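Local coordinates for hypothetical protein (Pseudomonas aeruginosa, PDB 2IGS), which is of unknown function but is a largely helical protein whose family is placed in the lysozyme clan, so a relationship to lysozyme-like folds is probable, at residues Arg89-Glu94 and Leu169-Ile173; Tyr128-Val132 and Leu201-Val207. All coordinates share one frame; numbering follows the deposited sequence. Where two conformers were deposited one is given.

Interaction 1: residues Arg89-Glu94 and Leu169-Ile173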
ATOM      1  N   ARG F  89      -4.051 -50.015  31.686  1.00 26.93           N
ATOM      2  CA  ARG F  89      -4.409 -48.581  31.631  1.00 26.72           C
ATOM      3  C   ARG F  89      -3.187 -47.682  31.552  1.00 26.87           C
ATOM      4  O   ARG F  89      -3.121 -46.763  30.722  1.00 27.34           O
ATOM      5  CB  ARG F  89      -5.260 -48.180  32.851  1.00 26.80           C
ATOM      6  CG  ARG F  89      -6.109 -46.938  32.609  1.00 26.78           C
ATOM      7  CD  ARG F  89      -6.933 -46.469  33.804  1.00 26.22           C
ATOM      8  NE  ARG F  89      -7.817 -45.378  33.373  1.00 26.75           N
ATOM      9  CZ  ARG F  89      -7.437 -44.106  33.186  1.00 26.80           C
ATOM     10  NH1 ARG F  89      -6.182 -43.709  33.420  1.00 23.67           N
ATOM     11  NH2 ARG F  89      -8.324 -43.216  32.760  1.00 25.22           N
ATOM     12  N   VAL F  90      -2.224 -47.943  32.431  1.00 27.05           N
ATOM     13  CA  VAL F  90      -0.990 -47.175  32.480  1.00 27.06           C
ATOM     14  C   VAL F  90      -0.357 -47.174  31.086  1.00 27.21           C
ATOM     15  O   VAL F  90       0.008 -46.127  30.571  1.00 26.86           O
ATOM     16  CB  VAL F  90      -0.020 -47.716  33.554  1.00 27.21           C
ATOM     17  CG1 VAL F  90       1.363 -47.128  33.374  1.00 27.14           C
ATOM     18  CG2 VAL F  90      -0.555 -47.443  34.982  1.00 26.08           C
ATOM     19  N   CYS F  91      -0.300 -48.339  30.458  1.00 27.25           N
ATOM     20  CA  CYS F  91       0.332 -48.470  29.149  1.00 27.91           C
ATOM     21  C   CYS F  91      -0.473 -47.916  27.981  1.00 27.44           C
ATOM     22  O   CYS F  91       0.025 -47.087  27.222  1.00 26.89           O
ATOM     23  CB  CYS F  91       0.682 -49.923  28.896  1.00 28.04           C
ATOM     24  SG  CYS F  91       1.953 -50.463  30.043  1.00 31.53           S
ATOM     25  N   ASN F  92      -1.718 -48.379  27.863  1.00 27.52           N
ATOM     26  CA  ASN F  92      -2.545 -48.124  26.693  1.00 27.41           C
ATOM     27  C   ASN F  92      -3.540 -46.979  26.829  1.00 27.22           C
ATOM     28  O   ASN F  92      -4.176 -46.601  25.851  1.00 27.23           O
ATOM     29  CB  ASN F  92      -3.264 -49.412  26.275  1.00 27.71           C
ATOM     30  CG  ASN F  92      -2.303 -50.581  26.086  1.00 28.72           C
ATOM     31  OD1 ASN F  92      -1.144 -50.400  25.697  1.00 29.53           O
ATOM     32  ND2 ASN F  92      -2.781 -51.789  26.372  1.00 31.00           N
ATOM     33  N   VAL F  93      -3.684 -46.423  28.027  1.00 27.33           N
ATOM     34  CA  VAL F  93      -4.494 -45.199  28.183  1.00 27.90           C
ATOM     35  C   VAL F  93      -3.650 -43.965  28.518  1.00 28.22           C
ATOM     36  O   VAL F  93      -3.868 -42.888  27.969  1.00 28.98           O
ATOM     37  CB  VAL F  93      -5.672 -45.380  29.185  1.00 27.91           C
ATOM     38  CG1 VAL F  93      -6.476 -44.069  29.350  1.00 26.30           C
ATOM     39  CG2 VAL F  93      -6.588 -46.528  28.726  1.00 26.98           C
ATOM     40  N   GLU F  94      -2.653 -44.142  29.376  1.00 28.97           N
ATOM     41  CA  GLU F  94      -1.872 -43.024  29.893  1.00 29.01           C
ATOM     42  C   GLU F  94      -0.548 -42.741  29.172  1.00 28.96           C
ATOM     43  O   GLU F  94      -0.312 -41.618  28.700  1.00 29.18           O
ATOM     44  CB  GLU F  94      -1.657 -43.200  31.398  1.00 29.06           C
ATOM     45  CG  GLU F  94      -2.973 -43.454  32.165  1.00 29.34           C
ATOM     46  CD  GLU F  94      -2.763 -43.856  33.614  1.00 29.55           C
ATOM     47  OE1 GLU F  94      -3.483 -44.746  34.106  1.00 31.84           O
ATOM     48  OE2 GLU F  94      -1.875 -43.287  34.279  1.00 31.47           O
ATOM     49  N   LEU F 169      -4.832 -36.140  21.658  1.00 25.49           N
ATOM     50  CA  LEU F 169      -4.618 -35.978  23.092  1.00 25.06           C
ATOM     51  C   LEU F 169      -5.041 -37.242  23.847  1.00 24.09           C
ATOM     52  O   LEU F 169      -6.122 -37.782  23.574  1.00 23.78           O
ATOM     53  CB  LEU F 169      -5.443 -34.779  23.556  1.00 25.11           C
ATOM     54  CG  LEU F 169      -5.043 -33.881  24.724  1.00 26.32           C
ATOM     55  CD1 LEU F 169      -3.567 -33.552  24.759  1.00 27.20           C
ATOM     56  CD2 LEU F 169      -5.869 -32.612  24.623  1.00 25.60           C
ATOM     57  N   PRO F 170      -4.196 -37.742  24.779  1.00 23.27           N
ATOM     58  CA  PRO F 170      -4.630 -38.890  25.590  1.00 23.09           C
ATOM     59  C   PRO F 170      -5.912 -38.583  26.359  1.00 23.15           C
ATOM     60  O   PRO F 170      -6.172 -37.413  26.701  1.00 23.17           O
ATOM     61  CB  PRO F 170      -3.472 -39.112  26.576  1.00 22.70           C
ATOM     62  CG  PRO F 170      -2.666 -37.865  26.535  1.00 23.78           C
ATOM     63  CD  PRO F 170      -2.837 -37.310  25.141  1.00 23.55           C
ATOM     64  N   GLU F 171      -6.692 -39.638  26.603  0.50 23.30           N
ATOM     65  CA  GLU F 171      -7.991 -39.592  27.281  0.50 23.47           C
ATOM     66  C   GLU F 171      -8.032 -38.677  28.506  0.50 23.73           C
ATOM     67  O   GLU F 171      -8.899 -37.802  28.609  0.50 23.75           O
ATOM     68  CB  GLU F 171      -8.423 -41.006  27.698  0.50 23.16           C
ATOM     69  CG  GLU F 171      -8.906 -41.893  26.554  0.50 23.54           C
ATOM     70  CD  GLU F 171      -9.151 -43.348  26.970  0.50 23.35           C
ATOM     71  OE1 GLU F 171      -9.620 -43.587  28.106  0.50 22.35           O
ATOM     72  OE2 GLU F 171      -8.874 -44.250  26.149  0.50 22.43           O
ATOM     73  N   ASP F 172      -7.091 -38.889  29.423  1.00 23.85           N
ATOM     74  CA  ASP F 172      -7.113 -38.240  30.754  1.00 24.08           C
ATOM     75  C   ASP F 172      -6.920 -36.717  30.719  1.00 24.05           C
ATOM     76  O   ASP F 172      -7.506 -35.998  31.524  1.00 23.63           O
ATOM     77  CB  ASP F 172      -6.097 -38.889  31.694  1.00 24.10           C
ATOM     78  CG  ASP F 172      -6.518 -40.282  32.142  1.00 25.44           C
ATOM     79  OD1 ASP F 172      -5.633 -41.064  32.547  1.00 26.01           O
ATOM     80  OD2 ASP F 172      -7.732 -40.596  32.102  1.00 27.26           O
ATOM     81  N   ILE F 173      -6.104 -36.245  29.779  1.00 24.01           N
ATOM     82  CA  ILE F 173      -5.937 -34.810  29.529  1.00 24.34           C
ATOM     83  C   ILE F 173      -7.177 -34.228  28.851  1.00 24.56           C
ATOM     84  O   ILE F 173      -7.663 -33.155  29.219  1.00 25.12           O
ATOM     85  CB  ILE F 173      -4.638 -34.510  28.719  1.00 23.91           C
ATOM     86  CG1 ILE F 173      -3.435 -35.224  29.355  1.00 23.66           C
ATOM     87  CG2 ILE F 173      -4.381 -33.002  28.656  1.00 25.02           C
ATOM     88  CD1 ILE F 173      -2.105 -34.912  28.709  1.00 24.49           C
TER
HETATM   89  O   HOH W   1      -5.678 -42.176  25.886  1.00 31.03           O
HETATM   90  O   HOH W   2      -4.719 -40.612  29.223  1.00 46.99           O

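Interaction 2: residues Tyr128-Val132 and Leu201-Val207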
ATOM      1  N   TYR F 128       5.165 -20.505  33.647  1.00 21.97           N
ATOM      2  CA  TYR F 128       5.293 -21.962  33.864  1.00 21.39           C
ATOM      3  C   TYR F 128       4.373 -22.791  32.968  1.00 21.87           C
ATOM      4  O   TYR F 128       3.288 -22.329  32.612  1.00 21.60           O
ATOM      5  CB  TYR F 128       5.070 -22.273  35.344  1.00 21.68           C
ATOM      6  CG  TYR F 128       6.081 -21.523  36.176  1.00 20.97           C
ATOM      7  CD1 TYR F 128       7.407 -21.938  36.221  1.00 18.77           C
ATOM      8  CD2 TYR F 128       5.729 -20.361  36.838  1.00 20.95           C
ATOM      9  CE1 TYR F 128       8.346 -21.238  36.939  1.00 21.27           C
ATOM     10  CE2 TYR F 128       6.665 -19.634  37.562  1.00 21.84           C
ATOM     11  CZ  TYR F 128       7.979 -20.079  37.594  1.00 21.56           C
ATOM     12  OH  TYR F 128       8.912 -19.384  38.322  1.00 23.61           O
ATOM     13  N   PRO F 129       4.791 -24.023  32.596  1.00 21.76           N
ATOM     14  CA  PRO F 129       3.960 -24.747  31.629  1.00 22.36           C
ATOM     15  C   PRO F 129       2.619 -25.157  32.211  1.00 23.00           C
ATOM     16  O   PRO F 129       1.658 -25.338  31.476  1.00 22.97           O
ATOM     17  CB  PRO F 129       4.816 -25.977  31.277  1.00 22.46           C
ATOM     18  CG  PRO F 129       5.700 -26.169  32.452  1.00 21.59           C
ATOM     19  CD  PRO F 129       5.982 -24.797  32.980  1.00 22.25           C
ATOM     20  N   THR F 130       2.562 -25.285  33.534  1.00 23.42           N
ATOM     21  CA  THR F 130       1.363 -25.686  34.235  1.00 23.95           C
ATOM     22  C   THR F 130       0.504 -24.498  34.677  1.00 23.96           C
ATOM     23  O   THR F 130      -0.467 -24.675  35.411  1.00 24.84           O
ATOM     24  CB  THR F 130       1.723 -26.477  35.491  1.00 23.85           C
ATOM     25  OG1 THR F 130       2.676 -25.722  36.246  1.00 25.70           O
ATOM     26  CG2 THR F 130       2.332 -27.834  35.116  1.00 24.50           C
ATOM     27  N   ASP F 131       0.858 -23.286  34.262  1.00 24.12           N
ATOM     28  CA  ASP F 131       0.115 -22.117  34.732  1.00 23.52           C
ATOM     29  C   ASP F 131      -1.330 -22.148  34.198  1.00 23.56           C
ATOM     30  O   ASP F 131      -1.609 -22.612  33.055  1.00 21.89           O
ATOM     31  CB  ASP F 131       0.816 -20.804  34.330  1.00 24.12           C
ATOM     32  CG  ASP F 131       1.869 -20.338  35.354  1.00 24.38           C
ATOM     33  OD1 ASP F 131       1.861 -20.786  36.516  1.00 26.39           O
ATOM     34  OD2 ASP F 131       2.729 -19.503  34.992  1.00 26.71           O
ATOM     35  N   VAL F 132      -2.238 -21.682  35.051  1.00 23.11           N
ATOM     36  CA  VAL F 132      -3.629 -21.460  34.686  1.00 22.93           C
ATOM     37  C   VAL F 132      -4.001 -20.030  35.061  1.00 23.45           C
ATOM     38  O   VAL F 132      -3.822 -19.584  36.210  1.00 23.03           O
ATOM     39  CB  VAL F 132      -4.589 -22.501  35.321  1.00 23.81           C
ATOM     40  CG1 VAL F 132      -6.025 -22.314  34.812  1.00 21.61           C
ATOM     41  CG2 VAL F 132      -4.097 -23.926  35.007  1.00 22.08           C
ATOM     42  N   LEU F 201      -2.811 -30.597  36.460  1.00 21.55           N
ATOM     43  CA  LEU F 201      -1.770 -30.483  35.444  1.00 21.89           C
ATOM     44  C   LEU F 201      -0.399 -30.794  36.007  1.00 21.58           C
ATOM     45  O   LEU F 201      -0.103 -30.480  37.162  1.00 20.84           O
ATOM     46  CB  LEU F 201      -1.751 -29.108  34.758  1.00 21.68           C
ATOM     47  CG  LEU F 201      -2.760 -28.807  33.644  1.00 23.30           C
ATOM     48  CD1 LEU F 201      -2.441 -27.462  33.028  1.00 22.78           C
ATOM     49  CD2 LEU F 201      -2.791 -29.901  32.552  1.00 24.35           C
ATOM     50  N   ARG F 202       0.425 -31.431  35.179  1.00 21.32           N
ATOM     51  CA  ARG F 202       1.843 -31.572  35.495  1.00 21.24           C
ATOM     52  C   ARG F 202       2.666 -31.037  34.347  1.00 20.27           C
ATOM     53  O   ARG F 202       2.139 -30.821  33.270  1.00 19.78           O
ATOM     54  CB  ARG F 202       2.207 -33.020  35.862  1.00 21.49           C
ATOM     55  CG  ARG F 202       1.757 -33.410  37.291  1.00 23.92           C
ATOM     56  CD  ARG F 202       1.431 -34.882  37.373  1.00 27.14           C
ATOM     57  NE  ARG F 202       2.116 -35.594  36.301  1.00 30.61           N
ATOM     58  CZ  ARG F 202       1.540 -36.435  35.447  1.00 30.59           C
ATOM     59  NH1 ARG F 202       0.245 -36.734  35.542  1.00 27.46           N
ATOM     60  NH2 ARG F 202       2.290 -36.994  34.507  1.00 30.66           N
ATOM     61  N   TYR F 203       3.955 -30.792  34.608  1.00 20.00           N
ATOM     62  CA  TYR F 203       4.878 -30.213  33.643  1.00 19.09           C
ATOM     63  C   TYR F 203       4.781 -30.975  32.333  1.00 19.70           C
ATOM     64  O   TYR F 203       4.607 -30.394  31.268  1.00 19.99           O
ATOM     65  CB  TYR F 203       6.297 -30.307  34.238  1.00 19.28           C
ATOM     66  CG  TYR F 203       7.456 -29.896  33.355  1.00 17.54           C
ATOM     67  CD1 TYR F 203       7.921 -30.730  32.333  1.00 18.53           C
ATOM     68  CD2 TYR F 203       8.137 -28.716  33.593  1.00 15.58           C
ATOM     69  CE1 TYR F 203       9.037 -30.351  31.544  1.00 19.04           C
ATOM     70  CE2 TYR F 203       9.243 -28.344  32.831  1.00 14.12           C
ATOM     71  CZ  TYR F 203       9.680 -29.153  31.809  1.00 16.30           C
ATOM     72  OH  TYR F 203      10.770 -28.767  31.058  1.00 17.01           O
ATOM     73  N   THR F 204       4.861 -32.291  32.455  1.00 19.78           N
ATOM     74  CA  THR F 204       4.868 -33.239  31.362  1.00 20.03           C
ATOM     75  C   THR F 204       3.539 -33.283  30.559  1.00 20.06           C
ATOM     76  O   THR F 204       3.543 -33.331  29.317  1.00 19.94           O
ATOM     77  CB  THR F 204       5.268 -34.578  31.998  1.00 19.94           C
ATOM     78  OG1 THR F 204       6.349 -35.197  31.299  1.00 23.27           O
ATOM     79  CG2 THR F 204       4.130 -35.508  32.266  1.00 16.92           C
ATOM     80  N   THR F 205       2.408 -33.231  31.264  1.00 20.59           N
ATOM     81  CA  THR F 205       1.074 -33.289  30.635  1.00 21.09           C
ATOM     82  C   THR F 205       0.588 -31.919  30.126  1.00 20.95           C
ATOM     83  O   THR F 205      -0.208 -31.850  29.181  1.00 21.01           O
ATOM     84  CB  THR F 205       0.011 -33.839  31.590  1.00 20.90           C
ATOM     85  OG1 THR F 205       0.114 -33.142  32.834  1.00 23.28           O
ATOM     86  CG2 THR F 205       0.164 -35.369  31.818  1.00 21.60           C
ATOM     87  N   ALA F 206       1.033 -30.847  30.779  1.00 20.54           N
ATOM     88  CA  ALA F 206       0.886 -29.465  30.260  1.00 19.73           C
ATOM     89  C   ALA F 206       1.590 -29.306  28.910  1.00 20.02           C
ATOM     90  O   ALA F 206       1.071 -28.643  28.020  1.00 20.27           O
ATOM     91  CB  ALA F 206       1.434 -28.468  31.237  1.00 18.30           C
ATOM     92  N   VAL F 207       2.780 -29.896  28.757  1.00 19.73           N
ATOM     93  CA  VAL F 207       3.476 -29.812  27.473  1.00 19.24           C
ATOM     94  C   VAL F 207       2.734 -30.640  26.407  1.00 19.64           C
ATOM     95  O   VAL F 207       2.667 -30.227  25.258  1.00 20.24           O
ATOM     96  CB  VAL F 207       4.971 -30.221  27.559  1.00 18.97           C
ATOM     97  CG1 VAL F 207       5.559 -30.364  26.159  1.00 19.42           C
ATOM     98  CG2 VAL F 207       5.802 -29.239  28.422  1.00 16.73           C
TER

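Interaction 1: residues Arg89-Glu94 and Leu169-Ile173
Arg-89 and Asp-172 reach toward each other from opposite directions, and their flat groups lie almost in one plane, 10° apart. The grip is end-on and two-pronged: NH1 of Arg-89 reaches OD1 of Asp-172 at 2.8 Å, while NH2 of Arg-89 reaches OD2 of Asp-172, also at 2.8 Å, each oxygen offering its syn lone pair. CG of Arg-89 stands anti to the backbone N (chi1 -157°) and the chain runs extended, which carries the guanidinium to the second helix. NH1 of Arg-89 also bonds OE1 of Glu-94 at 3.0 Å, from above that carboxylate's plane; OE2 of Glu-94 pairs with Arg-82. The shared cation probably offsets the closeness of the two acids. CG1 of Val-93 lies 3.9 Å above the guanidinium plane of Arg-89, over its centre. Two waters, one on the amide of Glu-171 and one on that of Asp-172, each donate to the carbonyl O of Val-93. The first helix widens into a pi-type turn here, O of Arg-89 accepting from the amides of both Val-93 and Glu-94. The whole is a surface salt-bridge network with water bridges, joining helix 87-113 to the N-terminal turn of helix 171-177.

Interaction 2: residues Tyr128-Val132 and Leu201-Val207
Pro-129 and Thr-130 set the type I turn of residues 128-131 against the start of helix 203-216, with no direct hydrogen bond between the two segments. Apolar packing does the joining. CG of the Pro-129 ring approaches the Tyr-203 ring obliquely, 3.7 Å from CD2 of Tyr-203, and CB of Pro-129 lies 4.2 Å from CB of Ala-206. The carbonyl O of Pro-129 makes a close contact with the same methyl, 3.1 Å from CB of Ala-206. Val-207 borders the same proline more loosely. The methyl of Thr-130 comes in over the backbone at the helix start: its CG2 is 3.3 Å from C of Arg-202. That position follows from chi1 of 52°, which sets CG2 anti to the carbonyl carbon of Thr-130. Just beyond the turn, at the start of strand 132-134, CG2 of Val-132 meets CD1 of Leu-201 at 4.4 Å.

Polar contacts shape each partner separately. Within the turn, the amide of Asp-131 bonds the carbonyl of Tyr-128, and the amide of Tyr-128 bonds OD2 of Asp-131 at 3.0 Å, a nearly straight bond that meets the carboxylate from above its plane. On the helix side, the amide of Arg-202, the N-cap residue, donates to OG1 of Thr-205 at 2.9 Å. The carbonyl O of Pro-129 accepts a hydrogen bond from Ser-151, while the hydroxyl of Tyr-203 bonds the carbonyl of Trp-42.

The arrangement is a beta turn docked on a helix N terminus, its proline buried among helices 35-48, 63-82 and 203-216, just ahead of strand 132-134.

How the interactions relate
Followed from the N terminus, the segments come in the order 89-94, 128-132, 169-173, 201-207, and so the two contacts cross instead of nesting. Interaction 1 closes a long excursion that leaves along helix 87-113, passes through the three-stranded antiparallel sheet and returns at helix 171-177. Interaction 2 opens inside that excursion and closes beyond it, at the start of helix 203-216. One contact lies at the surface and the other is buried, their centres about 16 Å apart. They nevertheless touch, as CD1 of Ile-173 packs 3.6 Å from O of Thr-205. Together they tie helix 87-113, helix 171-177, the C-terminal helix and the approach to the sheet into one body.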